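Local coordinates for ParM protein (Staphylococcus aureus, PDB 3JS6) that probably assembles into actin-like filaments that segregate plasmid DNA to daughter cells, at residues Pro108-Ser122 and Ala149-Pro163. Sequence-based numbering, arbitrary orientation.
Sequences PEEVVNVVIATGMPS and AKTINVKGVKIVAQP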
loop_
_atom_site.group_PDB
_atom_site.type_symbol
_atom_site.label_atom_id
_atom_site.label_comp_id
_atom_site.label_asym_id
_atom_site.label_seq_id
_atom_site.Cartn_x
_atom_site.Cartn_y
_atom_site.Cartn_z
ATOM N N PRO A 108 23.634 -4.065 2.875
ATOM C CA PRO A 108 24.784 -4.950 3.104
ATOM C C PRO A 108 25.361 -4.994 4.516
ATOM O O PRO A 108 25.682 -6.061 5.009
ATOM C CB PRO A 108 25.821 -4.451 2.084
ATOM C CG PRO A 108 25.006 -3.677 1.072
ATOM C CD PRO A 108 23.997 -2.980 1.945
ATOM N N GLU A 109 25.527 -3.830 5.146
ATOM C CA GLU A 109 26.086 -3.755 6.500
ATOM C C GLU A 109 25.219 -4.425 7.539
ATOM O O GLU A 109 24.001 -4.550 7.365
ATOM C CB GLU A 109 26.272 -2.302 6.969
ATOM C CG GLU A 109 26.825 -1.359 5.957
ATOM C CD GLU A 109 25.741 -0.620 5.211
ATOM O OE1 GLU A 109 25.231 0.394 5.729
ATOM O OE2 GLU A 109 25.399 -1.055 4.103
ATOM N N GLU A 110 25.864 -4.818 8.633
ATOM C CA GLU A 110 25.217 -5.467 9.772
ATOM C C GLU A 110 24.272 -4.549 10.537
ATOM O O GLU A 110 23.152 -4.936 10.895
ATOM C CB GLU A 110 26.260 -5.962 10.768
ATOM C CG GLU A 110 26.807 -7.323 10.499
ATOM C CD GLU A 110 26.822 -8.164 11.755
ATOM O OE1 GLU A 110 25.722 -8.525 12.232
ATOM O OE2 GLU A 110 27.924 -8.448 12.272
ATOM N N VAL A 111 24.741 -3.348 10.830
ATOM C CA VAL A 111 23.922 -2.397 11.568
ATOM C C VAL A 111 23.202 -1.487 10.594
ATOM O O VAL A 111 23.827 -0.731 9.856
ATOM C CB VAL A 111 24.774 -1.558 12.528
ATOM C CG1 VAL A 111 23.880 -0.541 13.262
ATOM C CG2 VAL A 111 25.447 -2.479 13.544
ATOM N N VAL A 112 21.878 -1.560 10.612
ATOM C CA VAL A 112 21.027 -0.802 9.695
ATOM C C VAL A 112 20.268 0.297 10.392
ATOM O O VAL A 112 19.288 0.016 11.093
ATOM C CB VAL A 112 19.983 -1.760 9.017
ATOM C CG1 VAL A 112 19.177 -1.009 7.956
ATOM C CG2 VAL A 112 20.706 -2.924 8.383
ATOM N N ASN A 113 20.703 1.546 10.227
ATOM C CA ASN A 113 20.008 2.662 10.854
ATOM C C ASN A 113 19.016 3.210 9.829
ATOM O O ASN A 113 19.362 3.419 8.665
ATOM C CB ASN A 113 21.007 3.750 11.249
ATOM C CG ASN A 113 22.081 3.235 12.191
ATOM O OD1 ASN A 113 23.267 3.307 11.892
ATOM N ND2 ASN A 113 21.663 2.708 13.332
ATOM N N VAL A 114 17.793 3.448 10.261
ATOM C CA VAL A 114 16.787 3.939 9.343
ATOM C C VAL A 114 15.804 4.884 9.962
ATOM O O VAL A 114 15.742 5.058 11.192
ATOM C CB VAL A 114 15.920 2.767 8.807
ATOM C CG1 VAL A 114 16.804 1.660 8.233
ATOM C CG2 VAL A 114 15.055 2.201 9.966
ATOM N N VAL A 115 15.037 5.501 9.071
ATOM C CA VAL A 115 13.890 6.300 9.453
ATOM C C VAL A 115 12.789 5.529 8.686
ATOM O O VAL A 115 13.057 4.966 7.616
ATOM C CB VAL A 115 13.947 7.717 8.944
ATOM C CG1 VAL A 115 14.977 8.515 9.769
ATOM C CG2 VAL A 115 14.295 7.719 7.462
ATOM N N ILE A 116 11.582 5.480 9.237
ATOM C CA ILE A 116 10.466 4.782 8.600
ATOM C C ILE A 116 9.331 5.746 8.252
ATOM O O ILE A 116 8.841 6.490 9.113
ATOM C CB ILE A 116 9.888 3.675 9.535
ATOM C CG1 ILE A 116 10.963 2.633 9.842
ATOM C CG2 ILE A 116 8.650 3.039 8.898
ATOM C CD1 ILE A 116 10.481 1.541 10.833
ATOM N N ALA A 117 8.947 5.752 6.982
ATOM C CA ALA A 117 7.847 6.572 6.502
ATOM C C ALA A 117 6.710 5.616 6.124
ATOM O O ALA A 117 6.908 4.691 5.353
ATOM C CB ALA A 117 8.274 7.362 5.282
ATOM N N THR A 118 5.529 5.827 6.688
ATOM C CA THR A 118 4.413 4.973 6.353
ATOM C C THR A 118 3.115 5.776 6.434
ATOM O O THR A 118 3.133 6.993 6.664
ATOM C CB THR A 118 4.344 3.769 7.286
ATOM O OG1 THR A 118 3.356 2.851 6.789
ATOM C CG2 THR A 118 3.993 4.216 8.732
ATOM N N GLY A 119 2.001 5.095 6.227
ATOM C CA GLY A 119 0.712 5.750 6.290
ATOM C C GLY A 119 -0.322 4.893 7.006
ATOM O O GLY A 119 -0.066 3.728 7.340
HETATM N N MSE A 120 -1.492 5.472 7.256
HETATM C CA MSE A 120 -2.580 4.748 7.900
HETATM C C MSE A 120 -3.888 5.374 7.454
HETATM O O MSE A 120 -3.886 6.481 6.891
HETATM C CB MSE A 120 -2.437 4.772 9.436
HETATM C CG MSE A 120 -2.166 6.111 10.069
HETATM SE SE MSE A 120 -1.995 5.987 12.027
HETATM C CE MSE A 120 -0.143 5.617 12.255
ATOM N N PRO A 121 -5.023 4.663 7.648
ATOM C CA PRO A 121 -6.334 5.192 7.243
ATOM C C PRO A 121 -6.518 6.611 7.761
ATOM O O PRO A 121 -6.152 6.914 8.888
ATOM C CB PRO A 121 -7.315 4.214 7.884
ATOM C CG PRO A 121 -6.550 2.911 7.815
ATOM C CD PRO A 121 -5.165 3.331 8.267
ATOM N N SER A 122 -7.089 7.473 6.929
ATOM C CA SER A 122 -7.301 8.863 7.309
ATOM C C SER A 122 -8.084 8.985 8.604
ATOM O O SER A 122 -7.829 9.878 9.408
ATOM C CB SER A 122 -8.041 9.610 6.190
ATOM O OG SER A 122 -7.334 9.541 4.960
ATOM N N ALA A 149 21.901 -12.020 10.258
ATOM C CA ALA A 149 21.534 -11.090 11.325
ATOM C C ALA A 149 21.687 -9.620 10.953
ATOM O O ALA A 149 22.733 -9.198 10.464
ATOM C CB ALA A 149 22.377 -11.381 12.594
ATOM N N LYS A 150 20.628 -8.850 11.168
ATOM C CA LYS A 150 20.662 -7.409 10.914
ATOM C C LYS A 150 20.212 -6.765 12.199
ATOM O O LYS A 150 19.209 -7.191 12.788
ATOM C CB LYS A 150 19.685 -6.990 9.806
ATOM C CG LYS A 150 20.072 -7.436 8.401
ATOM C CD LYS A 150 21.416 -6.884 7.980
ATOM C CE LYS A 150 21.768 -7.358 6.581
ATOM N NZ LYS A 150 23.103 -6.880 6.132
ATOM N N THR A 151 20.961 -5.758 12.636
ATOM C CA THR A 151 20.628 -4.993 13.820
ATOM C C THR A 151 19.948 -3.766 13.250
ATOM O O THR A 151 20.565 -3.020 12.487
ATOM C CB THR A 151 21.894 -4.533 14.575
ATOM O OG1 THR A 151 22.571 -5.673 15.108
ATOM C CG2 THR A 151 21.528 -3.582 15.699
ATOM N N ILE A 152 18.693 -3.538 13.620
ATOM C CA ILE A 152 17.960 -2.406 13.070
ATOM C C ILE A 152 17.616 -1.339 14.090
ATOM O O ILE A 152 16.873 -1.598 15.044
ATOM C CB ILE A 152 16.647 -2.884 12.412
ATOM C CG1 ILE A 152 16.985 -3.815 11.242
ATOM C CG2 ILE A 152 15.812 -1.686 11.948
ATOM C CD1 ILE A 152 16.192 -5.088 11.223
ATOM N N ASN A 153 18.133 -0.142 13.892
ATOM C CA ASN A 153 17.843 0.988 14.770
ATOM C C ASN A 153 16.942 1.984 14.047
ATOM O O ASN A 153 17.209 2.342 12.904
ATOM C CB ASN A 153 19.141 1.636 15.255
ATOM C CG ASN A 153 20.019 0.674 16.031
ATOM O OD1 ASN A 153 21.171 0.436 15.667
ATOM N ND2 ASN A 153 19.482 0.132 17.119
ATOM N N VAL A 154 15.882 2.431 14.688
ATOM C CA VAL A 154 14.987 3.385 14.056
ATOM C C VAL A 154 15.260 4.768 14.647
ATOM O O VAL A 154 15.085 4.992 15.850
ATOM C CB VAL A 154 13.517 2.997 14.272
ATOM C CG1 VAL A 154 12.610 4.054 13.661
ATOM C CG2 VAL A 154 13.240 1.633 13.590
ATOM N N LYS A 155 15.671 5.686 13.791
ATOM C CA LYS A 155 16.027 7.045 14.209
ATOM C C LYS A 155 14.879 8.021 14.120
ATOM O O LYS A 155 14.981 9.151 14.612
ATOM C CB LYS A 155 17.173 7.550 13.342
ATOM C CG LYS A 155 18.383 6.651 13.377
ATOM C CD LYS A 155 18.823 6.391 14.803
ATOM C CE LYS A 155 20.063 5.515 14.835
ATOM N NZ LYS A 155 20.556 5.311 16.237
ATOM N N GLY A 156 13.797 7.593 13.471
ATOM C CA GLY A 156 12.641 8.460 13.333
ATOM C C GLY A 156 11.516 7.762 12.584
ATOM O O GLY A 156 11.765 6.811 11.809
ATOM N N VAL A 157 10.291 8.231 12.812
ATOM C CA VAL A 157 9.092 7.668 12.169
ATOM C C VAL A 157 8.177 8.791 11.703
ATOM O O VAL A 157 7.951 9.759 12.420
ATOM C CB VAL A 157 8.295 6.760 13.142
ATOM C CG1 VAL A 157 7.013 6.256 12.467
ATOM C CG2 VAL A 157 9.166 5.575 13.567
ATOM N N LYS A 158 7.661 8.674 10.490
ATOM C CA LYS A 158 6.762 9.695 9.984
ATOM C C LYS A 158 5.551 8.996 9.410
ATOM O O LYS A 158 5.683 8.179 8.503
ATOM C CB LYS A 158 7.458 10.521 8.913
ATOM C CG LYS A 158 6.581 11.609 8.266
ATOM C CD LYS A 158 6.005 12.611 9.272
ATOM C CE LYS A 158 5.376 13.802 8.551
ATOM N NZ LYS A 158 4.690 14.717 9.482
ATOM N N ILE A 159 4.378 9.310 9.956
ATOM C CA ILE A 159 3.136 8.696 9.505
ATOM C C ILE A 159 2.128 9.708 8.953
ATOM O O ILE A 159 1.834 10.709 9.603
ATOM C CB ILE A 159 2.436 7.975 10.663
ATOM C CG1 ILE A 159 3.337 6.884 11.246
ATOM C CG2 ILE A 159 1.124 7.413 10.173
ATOM C CD1 ILE A 159 2.953 6.489 12.629
ATOM N N VAL A 160 1.596 9.466 7.760
ATOM C CA VAL A 160 0.579 10.375 7.250
ATOM C C VAL A 160 -0.670 9.599 6.841
ATOM O O VAL A 160 -0.700 8.367 6.941
ATOM C CB VAL A 160 1.085 11.182 6.031
ATOM C CG1 VAL A 160 2.275 12.037 6.448
ATOM C CG2 VAL A 160 1.437 10.257 4.883
ATOM N N ALA A 161 -1.703 10.316 6.406
ATOM C CA ALA A 161 -2.930 9.659 5.924
ATOM C C ALA A 161 -2.573 8.995 4.591
ATOM O O ALA A 161 -1.868 9.582 3.771
ATOM C CB ALA A 161 -4.042 10.695 5.722
ATOM N N GLN A 162 -3.068 7.789 4.347
ATOM C CA GLN A 162 -2.708 7.062 3.126
ATOM C C GLN A 162 -2.843 7.782 1.793
ATOM O O GLN A 162 -1.941 7.697 0.946
ATOM C CB GLN A 162 -3.467 5.741 3.057
ATOM C CG GLN A 162 -3.537 5.042 4.376
ATOM C CD GLN A 162 -3.942 3.598 4.237
ATOM O OE1 GLN A 162 -4.883 3.264 3.501
ATOM N NE2 GLN A 162 -3.239 2.725 4.948
ATOM N N PRO A 163 -3.973 8.481 1.569
ATOM C CA PRO A 163 -4.131 9.187 0.292
ATOM C C PRO A 163 -3.038 10.229 0.092
ATOM O O PRO A 163 -2.766 10.620 -1.039
ATOM C CB PRO A 163 -5.521 9.836 0.402
ATOM C CG PRO A 163 -6.251 8.939 1.362
ATOM C CD PRO A 163 -5.180 8.623 2.405
#
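N113 and N153 sit abreast on neighbouring parallel strands, 111-120 and 148-161, in the central mixed sheet of the actin-like N-terminal domain. Their side chains point the same way and their amides are nearly coplanar, with N113 ND2 3.3 Å from N153 OD1; N153 ND2 bonds to S140 OG. K155 CE, next to its ammonium, lies against the N113 amide, 3.6 Å from N113 ND2.

On the other sheet face, V114 and V154 meet obliquely through their CG2 methyls, and I116 crosses V154 at about a right angle, I116 CD1 3.9 Å from V154 CG2. Between the V114-V154 and I116-V157 pairs lies a beta bulge, K155 and G156 both facing V115: K155 N bonds to V114 O but I116 N bonds to G156 O, which gives strand 148-161 one extra residue and leaves the buried G156 N without a partner.

Further along, T118 and I159 run side by side, T118 CG2 to I159 CG1 3.7 Å. With T118 OG1 anti to the backbone N (chi1 -171°) and bonded to L9 O on the adjoining strand, the methyl is left to meet I159. The selenomethionine M120 brings its CG 3.5 Å from I159 CG2.

At the opposite end K150, bent at chi2 (-60°) and extended beyond, reaches across to the loop before strand 111-120, where its NZ donates to V107 O and, from above the carbonyl plane, to E109 O. Where helix 162-169 follows the strand, Q162 N bonds to M120 O at 3.0 Å.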